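Mgp-operon protein 3 (Mycoplasma pneumoniae, PDB 6RJ1) probably takes part in adhesion of the bacterium to host cells, as an extracellular, membrane-attached adhesin protein. Local coordinates at residues 265-270 and 352-357; 489-494 and 708-713. All coordinates share one frame; numbering follows the deposited sequence.

Contact 1: residues 265-270 and 352-357; sequences ENDAPL and TFSKYL
Asp267, the last residue of helix 253-267, puts its carboxylate into the turn made by Thr352 to Tyr356, with CG anti to the backbone N (chi1 -173°). Hydrogen bonds dominate. OD1 accepts from both the side-chain hydroxyl and the backbone N-H of Ser354: Ser354 OG lies 2.9 Å from Asp267 OD1, and Ser354 N, 3.3 Å from that oxygen, joins it on the syn side. A weak bond from Thr352 OG1 adds to this grip. The other oxygen takes two successive amides. Lys355 N is 2.8 Å from Asp267 OD2 on its syn side, whereas Tyr356 N, at 2.9 Å from OD2, approaches nearly along the C-O axis in a fairly straight bond of 165°. The backbone contributes as well, Phe353 N donating to Asp267 O over 3.0 Å. The Tyr356 hydroxyl reaches back to the same helix, bonding to Glu260, and also meets Gly248 N.

Apolar contacts lie next to this network. Ala268, the first residue to leave helical geometry, sets its CA over a face of the Phe353 ring, 3.9 Å from the centroid, a CH-pi contact. Ala268 CB also packs against Phe353 CD2 (3.7 Å) and, more loosely, against Tyr356 CB.

Electrostatics is a lesser term: Lys355 NZ stays 4.1 Å from Asp267 OD1, beyond a salt bridge.

Strand 356-358 pairs antiparallel with strand 239-241, Leu357 bonding to Glu240 and Lys355 to Leu242. Because Asp267 is buried, the N-H and O-H dipoles converging on its carboxylate would probably stabilise the negative charge and favour the ionised form. Together with the Phe353 N bond, these bonds probably hold the loop against the C-terminal end of the helix.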
loop_
_atom_site.group_PDB
_atom_site.type_symbol
_atom_site.label_atom_id
_atom_site.label_comp_id
_atom_site.label_asym_id
_atom_site.label_seq_id
_atom_site.Cartn_x
_atom_site.Cartn_y
_atom_site.Cartn_z
ATOM N N GLU A 265 -21.982 18.814 1.721
ATOM C CA GLU A 265 -21.554 20.020 2.441
ATOM C C GLU A 265 -22.488 20.338 3.612
ATOM O O GLU A 265 -22.014 20.675 4.701
ATOM C CB GLU A 265 -21.472 21.228 1.486
ATOM C CG GLU A 265 -20.233 21.243 0.606
ATOM C CD GLU A 265 -20.210 22.234 -0.546
ATOM O OE1 GLU A 265 -19.120 22.416 -1.135
ATOM O OE2 GLU A 265 -21.269 22.821 -0.869
ATOM N N ASN A 266 -23.809 20.209 3.387
ATOM C CA ASN A 266 -24.838 20.471 4.393
ATOM C C ASN A 266 -24.920 19.357 5.438
ATOM O O ASN A 266 -25.082 19.653 6.628
ATOM C CB ASN A 266 -26.207 20.692 3.730
ATOM C CG ASN A 266 -26.279 21.865 2.774
ATOM O OD1 ASN A 266 -25.658 22.922 2.971
ATOM N ND2 ASN A 266 -27.058 21.700 1.711
ATOM N N ASP A 267 -24.807 18.084 4.989
ATOM C CA ASP A 267 -24.871 16.899 5.849
ATOM C C ASP A 267 -23.632 16.722 6.727
ATOM O O ASP A 267 -23.759 16.320 7.887
ATOM C CB ASP A 267 -25.120 15.629 5.017
ATOM C CG ASP A 267 -25.376 14.379 5.842
ATOM O OD1 ASP A 267 -26.398 14.345 6.573
ATOM O OD2 ASP A 267 -24.565 13.431 5.750
ATOM N N ALA A 268 -22.443 17.005 6.174
ATOM C CA ALA A 268 -21.168 16.833 6.866
ATOM C C ALA A 268 -20.284 18.104 6.874
ATOM O O ALA A 268 -19.199 18.091 6.288
ATOM C CB ALA A 268 -20.411 15.650 6.262
ATOM N N PRO A 269 -20.681 19.207 7.547
ATOM C CA PRO A 269 -19.805 20.394 7.548
ATOM C C PRO A 269 -18.590 20.256 8.470
ATOM O O PRO A 269 -18.621 19.500 9.441
ATOM C CB PRO A 269 -20.734 21.521 8.012
ATOM C CG PRO A 269 -21.751 20.850 8.838
ATOM C CD PRO A 269 -21.915 19.447 8.326
ATOM N N LEU A 270 -17.525 21.006 8.166
ATOM C CA LEU A 270 -16.298 21.052 8.958
ATOM C C LEU A 270 -16.568 21.844 10.245
ATOM O O LEU A 270 -17.496 22.661 10.270
ATOM C CB LEU A 270 -15.206 21.741 8.122
ATOM C CG LEU A 270 -13.758 21.616 8.588
ATOM C CD1 LEU A 270 -13.206 20.247 8.299
ATOM C CD2 LEU A 270 -12.893 22.650 7.910
ATOM N N THR A 352 -26.130 16.439 10.637
ATOM C CA THR A 352 -26.437 15.139 11.238
ATOM C C THR A 352 -25.409 14.045 10.943
ATOM O O THR A 352 -25.295 13.105 11.738
ATOM C CB THR A 352 -27.852 14.681 10.832
ATOM O OG1 THR A 352 -27.938 14.622 9.406
ATOM C CG2 THR A 352 -28.952 15.576 11.400
ATOM N N PHE A 353 -24.679 14.154 9.807
ATOM C CA PHE A 353 -23.690 13.162 9.349
ATOM C C PHE A 353 -24.396 11.802 9.179
ATOM O O PHE A 353 -23.939 10.775 9.688
ATOM C CB PHE A 353 -22.474 13.069 10.300
ATOM C CG PHE A 353 -21.622 14.309 10.408
ATOM C CD1 PHE A 353 -21.995 15.359 11.239
ATOM C CD2 PHE A 353 -20.414 14.403 9.727
ATOM C CE1 PHE A 353 -21.199 16.498 11.351
ATOM C CE2 PHE A 353 -19.610 15.536 9.857
ATOM C CZ PHE A 353 -20.017 16.581 10.655
ATOM N N SER A 354 -25.556 11.837 8.507
ATOM C CA SER A 354 -26.430 10.694 8.255
ATOM C C SER A 354 -26.166 10.035 6.896
ATOM O O SER A 354 -26.601 8.900 6.677
ATOM C CB SER A 354 -27.889 11.126 8.356
ATOM O OG SER A 354 -28.139 12.246 7.523
ATOM N N LYS A 355 -25.457 10.735 5.988
ATOM C CA LYS A 355 -25.149 10.227 4.648
ATOM C C LYS A 355 -23.641 10.215 4.363
ATOM O O LYS A 355 -23.135 9.247 3.786
ATOM C CB LYS A 355 -25.916 11.025 3.566
ATOM C CG LYS A 355 -27.430 10.916 3.662
ATOM C CD LYS A 355 -28.140 11.590 2.489
ATOM C CE LYS A 355 -29.453 12.225 2.905
ATOM N NZ LYS A 355 -29.351 13.191 4.037
ATOM N N TYR A 356 -22.935 11.292 4.765
ATOM C CA TYR A 356 -21.495 11.479 4.532
ATOM C C TYR A 356 -20.705 11.842 5.784
ATOM O O TYR A 356 -21.256 12.394 6.738
ATOM C CB TYR A 356 -21.246 12.574 3.471
ATOM C CG TYR A 356 -21.863 12.293 2.122
ATOM C CD1 TYR A 356 -21.179 11.549 1.162
ATOM C CD2 TYR A 356 -23.118 12.794 1.789
ATOM C CE1 TYR A 356 -21.747 11.283 -0.085
ATOM C CE2 TYR A 356 -23.695 12.536 0.544
ATOM C CZ TYR A 356 -23.006 11.779 -0.390
ATOM O OH TYR A 356 -23.575 11.516 -1.612
ATOM N N LEU A 357 -19.389 11.571 5.738
ATOM C CA LEU A 357 -18.428 11.913 6.781
ATOM C C LEU A 357 -17.467 12.953 6.213
ATOM O O LEU A 357 -17.095 12.864 5.042
ATOM C CB LEU A 357 -17.595 10.690 7.220
ATOM C CG LEU A 357 -18.309 9.493 7.837
ATOM C CD1 LEU A 357 -17.482 8.235 7.645
ATOM C CD2 LEU A 357 -18.626 9.721 9.318
#

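Contact 2: residues 489-494 and 708-713; sequences KATWWA and RENAQS
Strand residue Thr491 and helix residue Ala711 bring their backbones together here, with 4.7 Å between Thr491 CA and Ala711 CA. The close approach is consistent with the small side chain of Ala711, whose CB points toward the strand. Ala711 CB lies 3.4 Å from Lys489 O and is similarly near Ala490 O, while Thr491 OG1 reaches within 3.5 Å of Ala711 CB from the next residue along. That hydroxyl has its polar partner in the helix too, a hydrogen bond to Ala707 O. The other branch of Thr491, CG2, rests against the amide end of Asn710.

At the last turn of the helix, Lys489 runs its chain extended past the helix backbone, with Lys489 CD 3.6 Å from Ala711 O. The Gln712 chain bends at chi2 (59°), which places CD; its OE1 meets the strand, where Lys489 N donates to Gln712 OE1 over 3.4 Å. The angle of 166° is straight, but the length makes the bond weak.

Around the contact, strand 487-492 lies between strands 125-135 and 477-482 of a mixed sheet, and Ala490, turned away from the helix, meets Trp477 and Trp479. Helix 701-712 connects antiparallel strands 693-699 and 723-732 of a second sheet; Val723, at the start of strand 723-732, touches both Thr491 and Asn710, so that strand also borders the contact.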
loop_
_atom_site.group_PDB
_atom_site.type_symbol
_atom_site.label_atom_id
_atom_site.label_comp_id
_atom_site.label_asym_id
_atom_site.label_seq_id
_atom_site.Cartn_x
_atom_site.Cartn_y
_atom_site.Cartn_z
ATOM N N LYS A 489 14.026 12.162 -12.494
ATOM C CA LYS A 489 12.646 11.776 -12.806
ATOM C C LYS A 489 12.334 10.467 -12.106
ATOM O O LYS A 489 13.248 9.667 -11.852
ATOM C CB LYS A 489 12.445 11.596 -14.317
ATOM C CG LYS A 489 12.475 12.882 -15.125
ATOM C CD LYS A 489 12.605 12.586 -16.606
ATOM C CE LYS A 489 12.719 13.859 -17.399
ATOM N NZ LYS A 489 12.656 13.608 -18.857
ATOM N N ALA A 490 11.045 10.248 -11.789
ATOM C CA ALA A 490 10.583 9.026 -11.149
ATOM C C ALA A 490 10.435 7.908 -12.180
ATOM O O ALA A 490 10.300 8.168 -13.388
ATOM C CB ALA A 490 9.250 9.279 -10.467
ATOM N N THR A 491 10.459 6.662 -11.697
ATOM C CA THR A 491 10.244 5.450 -12.488
ATOM C C THR A 491 8.807 5.019 -12.222
ATOM O O THR A 491 8.391 4.980 -11.067
ATOM C CB THR A 491 11.222 4.335 -12.069
ATOM O OG1 THR A 491 12.547 4.859 -11.988
ATOM C CG2 THR A 491 11.177 3.123 -13.003
ATOM N N TRP A 492 8.056 4.693 -13.284
ATOM C CA TRP A 492 6.674 4.226 -13.171
ATOM C C TRP A 492 6.640 2.811 -12.615
ATOM O O TRP A 492 7.429 1.972 -13.055
ATOM C CB TRP A 492 6.010 4.219 -14.552
ATOM C CG TRP A 492 5.780 5.578 -15.127
ATOM C CD1 TRP A 492 6.553 6.222 -16.047
ATOM C CD2 TRP A 492 4.678 6.446 -14.845
ATOM N NE1 TRP A 492 6.003 7.444 -16.351
ATOM C CE2 TRP A 492 4.854 7.612 -15.621
ATOM C CE3 TRP A 492 3.552 6.352 -14.010
ATOM C CZ2 TRP A 492 3.943 8.673 -15.594
ATOM C CZ3 TRP A 492 2.660 7.411 -13.971
ATOM C CH2 TRP A 492 2.857 8.552 -14.760
ATOM N N TRP A 493 5.703 2.527 -11.687
ATOM C CA TRP A 493 5.522 1.168 -11.170
ATOM C C TRP A 493 4.988 0.238 -12.277
ATOM O O TRP A 493 5.372 -0.935 -12.329
ATOM C CB TRP A 493 4.596 1.143 -9.953
ATOM C CG TRP A 493 5.286 1.420 -8.651
ATOM C CD1 TRP A 493 5.011 2.432 -7.780
ATOM C CD2 TRP A 493 6.361 0.666 -8.068
ATOM N NE1 TRP A 493 5.838 2.354 -6.686
ATOM C CE2 TRP A 493 6.676 1.277 -6.834
ATOM C CE3 TRP A 493 7.079 -0.484 -8.463
ATOM C CZ2 TRP A 493 7.701 0.799 -6.004
ATOM C CZ3 TRP A 493 8.079 -0.967 -7.633
ATOM C CH2 TRP A 493 8.394 -0.323 -6.426
ATOM N N ALA A 494 4.146 0.789 -13.187
ATOM C CA ALA A 494 3.564 0.091 -14.338
ATOM C C ALA A 494 4.634 -0.359 -15.332
ATOM O O ALA A 494 4.367 -1.227 -16.163
ATOM C CB ALA A 494 2.537 0.979 -15.032
ATOM N N ARG A 708 16.686 3.763 -12.794
ATOM C CA ARG A 708 17.156 5.136 -13.004
ATOM C C ARG A 708 17.250 5.421 -14.504
ATOM O O ARG A 708 16.801 6.476 -14.952
ATOM C CB ARG A 708 18.501 5.388 -12.288
ATOM C CG ARG A 708 19.217 6.665 -12.725
ATOM C CD ARG A 708 19.839 7.436 -11.592
ATOM N NE ARG A 708 21.135 6.895 -11.195
ATOM C CZ ARG A 708 22.246 7.614 -11.105
ATOM N NH1 ARG A 708 22.234 8.909 -11.400
ATOM N NH2 ARG A 708 23.381 7.046 -10.721
ATOM N N GLU A 709 17.815 4.464 -15.274
ATOM C CA GLU A 709 17.976 4.552 -16.725
ATOM C C GLU A 709 16.619 4.601 -17.421
ATOM O O GLU A 709 16.428 5.431 -18.312
ATOM C CB GLU A 709 18.843 3.399 -17.255
ATOM C CG GLU A 709 20.331 3.601 -16.998
ATOM C CD GLU A 709 21.260 2.421 -17.243
ATOM O OE1 GLU A 709 20.770 1.325 -17.605
ATOM O OE2 GLU A 709 22.489 2.598 -17.065
ATOM N N ASN A 710 15.666 3.754 -16.982
ATOM C CA ASN A 710 14.291 3.709 -17.496
ATOM C C ASN A 710 13.563 5.040 -17.247
ATOM O O ASN A 710 12.768 5.457 -18.088
ATOM C CB ASN A 710 13.528 2.543 -16.868
ATOM C CG ASN A 710 12.083 2.424 -17.258
ATOM O OD1 ASN A 710 11.730 1.841 -18.277
ATOM N ND2 ASN A 710 11.208 2.923 -16.429
ATOM N N ALA A 711 13.844 5.703 -16.109
ATOM C CA ALA A 711 13.250 6.990 -15.752
ATOM C C ALA A 711 13.810 8.137 -16.608
ATOM O O ALA A 711 13.059 9.033 -17.001
ATOM C CB ALA A 711 13.485 7.277 -14.278
ATOM N N GLN A 712 15.126 8.099 -16.898
ATOM C CA GLN A 712 15.855 9.122 -17.654
ATOM C C GLN A 712 15.612 9.078 -19.166
ATOM O O GLN A 712 15.947 10.045 -19.855
ATOM C CB GLN A 712 17.361 9.067 -17.330
ATOM C CG GLN A 712 17.847 10.183 -16.383
ATOM C CD GLN A 712 17.166 10.239 -15.018
ATOM O OE1 GLN A 712 16.404 11.167 -14.713
ATOM N NE2 GLN A 712 17.440 9.264 -14.159
ATOM N N SER A 713 15.006 7.986 -19.673
ATOM C CA SER A 713 14.678 7.812 -21.088
ATOM C C SER A 713 13.540 8.760 -21.484
ATOM O O SER A 713 12.504 8.808 -20.808
ATOM C CB SER A 713 14.295 6.363 -21.374
ATOM O OG SER A 713 14.111 6.141 -22.762
#

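Overall arrangement
The two contacts are separate: their centres are 42 Å apart, their nearest atoms about 28 Å, and contact 1 closes along the chain before contact 2 opens. Contact 1 lies about 28 Å from the centre of the chain, contact 2 about 20 Å, measured between centres. Their chemistry differs, a many-bonded carboxylate in contact 1 against close methyl packing with one weak bond in contact 2. Contact 1 joins a helix end mainly to the loop leading into strand 356-358, whereas contact 2 joins one to a strand. Segment 489-494 belongs to the MgpC adhesin region, which is related to the beta-propellers. Neither contact includes a ligand, so each is best read as structural packing.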